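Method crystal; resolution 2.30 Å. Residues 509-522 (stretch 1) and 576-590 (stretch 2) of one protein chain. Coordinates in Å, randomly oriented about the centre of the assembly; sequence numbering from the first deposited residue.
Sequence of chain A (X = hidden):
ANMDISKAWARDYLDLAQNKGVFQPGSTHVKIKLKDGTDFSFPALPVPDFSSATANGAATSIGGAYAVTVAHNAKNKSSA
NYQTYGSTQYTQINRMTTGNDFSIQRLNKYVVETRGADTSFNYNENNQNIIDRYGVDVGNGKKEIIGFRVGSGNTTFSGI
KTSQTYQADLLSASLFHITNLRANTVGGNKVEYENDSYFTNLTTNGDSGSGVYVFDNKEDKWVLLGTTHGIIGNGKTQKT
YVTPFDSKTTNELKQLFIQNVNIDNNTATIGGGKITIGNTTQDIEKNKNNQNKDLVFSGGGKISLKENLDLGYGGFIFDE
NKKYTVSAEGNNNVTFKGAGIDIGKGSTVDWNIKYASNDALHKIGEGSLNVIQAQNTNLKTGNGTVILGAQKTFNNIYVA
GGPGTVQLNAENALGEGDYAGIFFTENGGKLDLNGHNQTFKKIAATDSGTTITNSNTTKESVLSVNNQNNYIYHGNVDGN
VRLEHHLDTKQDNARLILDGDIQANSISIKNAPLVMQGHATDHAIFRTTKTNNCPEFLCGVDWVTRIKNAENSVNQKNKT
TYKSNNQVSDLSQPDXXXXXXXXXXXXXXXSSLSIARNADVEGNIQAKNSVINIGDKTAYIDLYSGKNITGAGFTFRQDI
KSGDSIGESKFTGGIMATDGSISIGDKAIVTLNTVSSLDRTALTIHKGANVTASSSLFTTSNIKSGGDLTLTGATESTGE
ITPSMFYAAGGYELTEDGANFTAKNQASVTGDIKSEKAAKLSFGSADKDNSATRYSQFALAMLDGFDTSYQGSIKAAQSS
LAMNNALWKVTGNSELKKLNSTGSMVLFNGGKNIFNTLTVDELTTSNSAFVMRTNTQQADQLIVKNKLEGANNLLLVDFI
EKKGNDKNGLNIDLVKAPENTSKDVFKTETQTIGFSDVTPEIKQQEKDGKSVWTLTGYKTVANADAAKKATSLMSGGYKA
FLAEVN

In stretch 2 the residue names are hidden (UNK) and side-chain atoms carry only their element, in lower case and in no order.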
# COMPACT_ATOMS: atom_id res chain seq x y z
N ILE A 509 -19.14 0.91 8.07
CA ILE A 509 -19.69 0.68 6.75
C ILE A 509 -21.12 0.20 6.84
O ILE A 509 -21.38 -0.83 7.44
CB ILE A 509 -18.91 -0.40 6.02
CG1 ILE A 509 -17.41 -0.24 6.26
CG2 ILE A 509 -19.25 -0.39 4.56
CD1 ILE A 509 -16.82 0.92 5.53
N LYS A 510 -22.04 0.93 6.22
CA LYS A 510 -23.44 0.54 6.24
C LYS A 510 -24.01 0.68 4.84
O LYS A 510 -23.89 1.75 4.23
CB LYS A 510 -24.23 1.39 7.23
CG LYS A 510 -23.79 1.20 8.67
CD LYS A 510 -24.43 2.22 9.61
CE LYS A 510 -23.55 2.45 10.82
NZ LYS A 510 -24.31 2.50 12.09
N ASN A 511 -24.57 -0.42 4.35
CA ASN A 511 -25.38 -0.45 3.14
C ASN A 511 -24.63 -0.28 1.82
O ASN A 511 -25.25 -0.33 0.76
CB ASN A 511 -26.50 0.62 3.24
CG ASN A 511 -27.69 0.15 4.10
OD1 ASN A 511 -27.98 -1.04 4.18
ND2 ASN A 511 -28.38 1.10 4.75
N ALA A 512 -23.31 -0.10 1.88
CA ALA A 512 -22.51 0.16 0.67
C ALA A 512 -21.11 -0.46 0.77
O ALA A 512 -20.50 -0.40 1.83
CB ALA A 512 -22.40 1.68 0.42
N PRO A 513 -20.60 -1.04 -0.32
CA PRO A 513 -19.37 -1.85 -0.18
C PRO A 513 -18.07 -1.05 0.05
O PRO A 513 -17.91 0.08 -0.42
CB PRO A 513 -19.29 -2.60 -1.52
CG PRO A 513 -20.63 -2.39 -2.19
CD PRO A 513 -21.12 -1.07 -1.69
N LEU A 514 -17.16 -1.67 0.79
CA LEU A 514 -15.82 -1.17 0.97
C LEU A 514 -14.82 -2.16 0.36
O LEU A 514 -14.98 -3.39 0.48
CB LEU A 514 -15.50 -0.95 2.45
CG LEU A 514 -14.18 -0.21 2.65
CD1 LEU A 514 -14.39 1.29 2.46
CD2 LEU A 514 -13.59 -0.48 4.02
N VAL A 515 -13.80 -1.61 -0.28
CA VAL A 515 -12.71 -2.36 -0.87
C VAL A 515 -11.39 -1.76 -0.44
O VAL A 515 -11.17 -0.55 -0.59
CB VAL A 515 -12.78 -2.36 -2.39
CG1 VAL A 515 -11.52 -2.98 -2.97
CG2 VAL A 515 -14.02 -3.12 -2.85
N MET A 516 -10.55 -2.60 0.14
CA MET A 516 -9.18 -2.23 0.45
C MET A 516 -8.26 -3.03 -0.47
O MET A 516 -8.38 -4.27 -0.59
CB MET A 516 -8.85 -2.50 1.92
CG MET A 516 -9.71 -1.79 2.94
SD MET A 516 -9.37 -2.48 4.57
CE MET A 516 -10.51 -1.54 5.59
N GLN A 517 -7.34 -2.32 -1.12
CA GLN A 517 -6.41 -2.93 -2.06
C GLN A 517 -5.16 -2.10 -2.19
O GLN A 517 -5.15 -0.92 -1.81
CB GLN A 517 -7.05 -3.09 -3.44
CG GLN A 517 -7.34 -1.75 -4.13
CD GLN A 517 -7.54 -1.88 -5.64
OE1 GLN A 517 -8.48 -2.54 -6.11
NE2 GLN A 517 -6.67 -1.21 -6.40
N GLY A 518 -4.12 -2.70 -2.77
CA GLY A 518 -2.92 -1.96 -3.12
C GLY A 518 -3.13 -1.03 -4.31
O GLY A 518 -4.21 -0.97 -4.89
N HIS A 519 -2.08 -0.32 -4.68
CA HIS A 519 -2.19 0.61 -5.80
C HIS A 519 -1.27 0.20 -6.94
O HIS A 519 -0.07 -0.03 -6.74
CB HIS A 519 -1.89 2.06 -5.34
CG HIS A 519 -1.74 3.04 -6.47
ND1 HIS A 519 -2.82 3.48 -7.22
CD2 HIS A 519 -0.65 3.66 -6.98
CE1 HIS A 519 -2.39 4.32 -8.14
NE2 HIS A 519 -1.08 4.45 -8.01
N ALA A 520 -1.85 0.07 -8.13
CA ALA A 520 -1.07 -0.28 -9.30
C ALA A 520 -0.17 0.91 -9.63
O ALA A 520 -0.66 2.05 -9.75
CB ALA A 520 -1.96 -0.64 -10.48
N THR A 521 1.12 0.66 -9.73
CA THR A 521 2.07 1.76 -9.92
C THR A 521 1.75 2.52 -11.20
O THR A 521 1.51 1.93 -12.23
CB THR A 521 3.50 1.23 -9.90
OG1 THR A 521 3.79 0.80 -8.56
CG2 THR A 521 4.52 2.30 -10.34
N ASP A 522 1.67 3.83 -11.12
CA ASP A 522 1.40 4.63 -12.32
C ASP A 522 2.63 4.72 -13.24
O ASP A 522 3.76 4.83 -12.77
CB ASP A 522 0.96 6.06 -11.96
CG ASP A 522 -0.24 6.08 -11.04
OD1 ASP A 522 -1.33 5.66 -11.49
OD2 ASP A 522 -0.12 6.53 -9.88
N UNK A 576 3.06 -3.32 -8.04
CA UNK A 576 2.00 -2.85 -7.17
C UNK A 576 2.57 -2.37 -5.85
O UNK A 576 3.42 -3.05 -5.24
n UNK A 576 -0.62 -4.98 -10.06
c UNK A 576 0.96 -3.95 -6.89
c UNK A 576 -1.29 -3.92 -8.20
c UNK A 576 0.45 -4.90 -9.21
c UNK A 576 -3.50 -3.08 -7.86
c UNK A 576 -2.22 -3.26 -7.39
c UNK A 576 0.09 -4.26 -8.06
c UNK A 576 -1.70 -4.39 -9.47
c UNK A 576 -3.88 -3.56 -9.12
c UNK A 576 -3.00 -4.22 -9.94
N UNK A 577 2.04 -1.23 -5.39
CA UNK A 577 2.36 -0.72 -4.08
C UNK A 577 1.46 -1.34 -3.01
O UNK A 577 0.23 -1.30 -3.10
o UNK A 577 3.91 2.83 -6.58
c UNK A 577 3.47 1.50 -4.66
o UNK A 577 2.03 3.19 -5.50
c UNK A 577 3.11 2.58 -5.65
c UNK A 577 2.24 0.81 -4.07
N UNK A 578 2.08 -1.90 -1.99
CA UNK A 578 1.36 -2.46 -0.86
C UNK A 578 0.94 -1.35 0.09
O UNK A 578 1.72 -0.44 0.37
o UNK A 578 2.58 -4.51 -1.05
c UNK A 578 1.48 -4.10 1.06
c UNK A 578 2.23 -3.49 -0.13
N UNK A 579 -0.30 -1.43 0.56
CA UNK A 579 -0.87 -0.35 1.35
C UNK A 579 -1.22 -0.88 2.73
O UNK A 579 -1.60 -2.05 2.86
c UNK A 579 -0.82 1.98 -0.57
n UNK A 579 -0.88 2.89 -1.71
c UNK A 579 -1.81 0.83 -0.70
c UNK A 579 -2.11 0.23 0.66
c UNK A 579 0.15 3.61 -2.14
n UNK A 579 0.03 4.41 -3.20
n UNK A 579 1.31 3.53 -1.50
N UNK A 580 -1.09 -0.03 3.75
CA UNK A 580 -1.40 -0.43 5.11
C UNK A 580 -2.78 0.06 5.54
O UNK A 580 -3.14 1.22 5.35
c UNK A 580 2.81 -2.15 6.27
c UNK A 580 1.07 -0.39 5.81
n UNK A 580 3.68 -1.17 7.00
c UNK A 580 -0.34 0.08 6.09
c UNK A 580 1.33 -1.78 6.36
N UNK A 581 -3.57 -0.85 6.08
CA UNK A 581 -4.86 -0.50 6.63
C UNK A 581 -4.83 -0.99 8.07
O UNK A 581 -4.73 -2.22 8.36
c UNK A 581 -6.58 0.35 2.35
c UNK A 581 -6.66 0.11 3.73
c UNK A 581 -4.97 -1.43 2.16
c UNK A 581 -5.99 -1.14 5.82
c UNK A 581 -5.90 -0.89 4.33
c UNK A 581 -5.73 -0.43 1.57
c UNK A 581 -5.06 -1.66 3.53
N UNK A 582 -4.84 -0.00 8.97
CA UNK A 582 -4.81 -0.20 10.40
C UNK A 582 -6.01 0.49 11.02
O UNK A 582 -6.33 1.64 10.67
c UNK A 582 -0.81 -3.12 9.35
n UNK A 582 -1.78 -3.09 8.44
c UNK A 582 -2.18 -1.78 10.94
c UNK A 582 -2.22 -0.31 10.52
n UNK A 582 0.32 -3.76 9.08
n UNK A 582 -0.97 -2.50 10.52
c UNK A 582 -3.52 0.35 11.01
N UNK A 583 -6.67 -0.21 11.94
CA UNK A 583 -7.82 0.35 12.64
C UNK A 583 -8.16 -0.47 13.88
O UNK A 583 -7.95 -1.67 13.90
c UNK A 583 -8.86 -1.19 9.78
c UNK A 583 -9.84 -3.37 9.85
c UNK A 583 -9.03 0.39 11.71
c UNK A 583 -10.31 -3.12 11.12
c UNK A 583 -9.11 -2.39 9.17
c UNK A 583 -10.06 -1.90 11.72
c UNK A 583 -9.33 -0.92 11.06
N UNK A 584 -8.67 0.18 14.92
CA UNK A 584 -9.08 -0.56 16.10
C UNK A 584 -10.24 -1.46 15.74
O UNK A 584 -10.22 -2.65 16.05
c UNK A 584 -8.26 1.13 17.76
o UNK A 584 -8.41 2.31 18.16
c UNK A 584 -9.45 0.38 17.24
o UNK A 584 -7.16 0.53 17.73
N UNK A 585 -11.21 -0.90 15.04
CA UNK A 585 -12.39 -1.65 14.67
C UNK A 585 -12.98 -1.25 13.32
O UNK A 585 -13.10 -0.07 13.00
c UNK A 585 -13.03 -2.08 17.08
n UNK A 585 -12.58 -1.22 17.99
o UNK A 585 -13.09 -3.29 17.29
c UNK A 585 -13.47 -1.50 15.75
N UNK A 586 -13.33 -2.25 12.53
CA UNK A 586 -14.21 -2.05 11.40
C UNK A 586 -15.58 -2.66 11.70
O UNK A 586 -15.68 -3.85 12.04
c UNK A 586 -13.26 -2.32 7.70
c UNK A 586 -15.48 -3.05 8.49
c UNK A 586 -13.63 -2.71 10.14
c UNK A 586 -14.27 -2.25 8.83
N UNK A 587 -16.63 -1.85 11.56
CA UNK A 587 -17.99 -2.37 11.59
C UNK A 587 -18.63 -2.35 10.19
O UNK A 587 -18.61 -1.32 9.51
c UNK A 587 -18.84 -1.57 12.58
n UNK A 587 -21.21 -1.25 12.14
o UNK A 587 -20.56 -3.17 13.13
c UNK A 587 -20.28 -2.07 12.64
N UNK A 588 -19.21 -3.48 9.78
CA UNK A 588 -19.97 -3.56 8.52
C UNK A 588 -21.39 -4.00 8.77
O UNK A 588 -21.61 -4.97 9.48
c UNK A 588 -19.14 -3.99 6.13
c UNK A 588 -17.64 -6.33 7.07
c UNK A 588 -18.27 -5.41 8.10
c UNK A 588 -19.41 -4.59 7.51
N UNK A 589 -22.34 -3.33 8.15
CA UNK A 589 -23.72 -3.77 8.19
C UNK A 589 -24.28 -3.90 6.78
O UNK A 589 -24.13 -2.99 5.97
c UNK A 589 -23.96 -2.67 10.45
o UNK A 589 -24.57 -2.14 12.65
c UNK A 589 -24.86 -1.98 11.45
c UNK A 589 -24.56 -2.82 9.06
o UNK A 589 -25.84 -1.29 11.06
N UNK A 590 -24.86 -5.06 6.49
CA UNK A 590 -25.57 -5.29 5.23
C UNK A 590 -24.81 -4.92 3.94
O UNK A 590 -25.41 -4.41 2.99
c UNK A 590 -27.67 -4.86 6.56
o UNK A 590 -28.32 -5.94 6.63
o UNK A 590 -27.60 -4.05 7.50
c UNK A 590 -26.90 -4.56 5.28
O HOH W 1 2.32 5.04 -8.66

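Position 576 carries one carbon and then fused five- and six-membered rings holding eight carbons and one nitrogen. The CB of A520 stands 3.6 Å from the six-membered ring's centroid and 7° off its normal, a CH-pi contact over the face. Only tryptophan has this ring system: W576.

Position 577 has three carbons, the third carrying two oxygens, which makes it E577. T521 OG1 donates to E577 OE2 at 2.8 Å, while E577 OE1 lies 3.1 Å from H519 CD2, near the plane of the imidazole.

At 578 one carbon bears an oxygen and a carbon. This is T578, pointing away from stretch 1.

Position 579 runs through three carbons and a nitrogen to a carbon with two more nitrogens, a guanidinium: R579. Its NH2 is 3.7 Å from H519 CB and 3.3 Å from E577 OE1; the oxygen lies well out of the guanidinium plane, so this salt bridge rests on charge alone.

Position 580 has four carbons in a row ending in a nitrogen and is out of reach of stretch 1: K580. Position 581 has one carbon and a six-carbon ring without a hydroxyl, hence F581. M516 CB sits 3.7 Å from the ring centroid, 12° off the normal, whereas Q517 O approaches the edge, 3.5 Å from F581 CZ.

Position 582 repeats the guanidinium pattern without touching stretch 1: R582. Position 583 is again a carbon with a six-carbon ring, F583, whose CE2 lies 3.9 Å from M516 CE.

At 584, two carbons end in two oxygens: D584, at the corner of the chain. Position 585 has two carbons, then one oxygen and one nitrogen: N585. Neither touches stretch 1.

Position 586 has four carbons, forked at the second, one of whose ends lies 3.6 Å from M516 CE: L586, the atom being CD1. Position 587 has two carbons, the second carrying one oxygen and one nitrogen, one carbon too few for glutamine: N587, whose backbone O accepts from I509 N at 2.7 Å.

Position 588 has four carbons forked at the first, one arm two carbons long: I588, with CG2 3.6 Å from I509 CB. Position 589 has three carbons, the third carrying two oxygens: E589, whose OE1 is 4.2 Å from K510 NZ, beyond a salt bridge. Position 590 has two carbons, the second carrying two oxygens: D590, whose CB is 3.8 Å from N511 OD1.

The contact is pinned at both ends by backbone pairing. I509 and K510 run parallel to I588 and E589, with E589 N donating to I509 O (2.8 Å). H519 and E577 form an antiparallel pair, joined by H519 N to E577 O (3.0 Å) and E577 N to H519 O (2.8 Å). Between these ends, M516 packs against F581, F583 and L586.

Stretch 2 576-590: WETRKFRFDNLNIED
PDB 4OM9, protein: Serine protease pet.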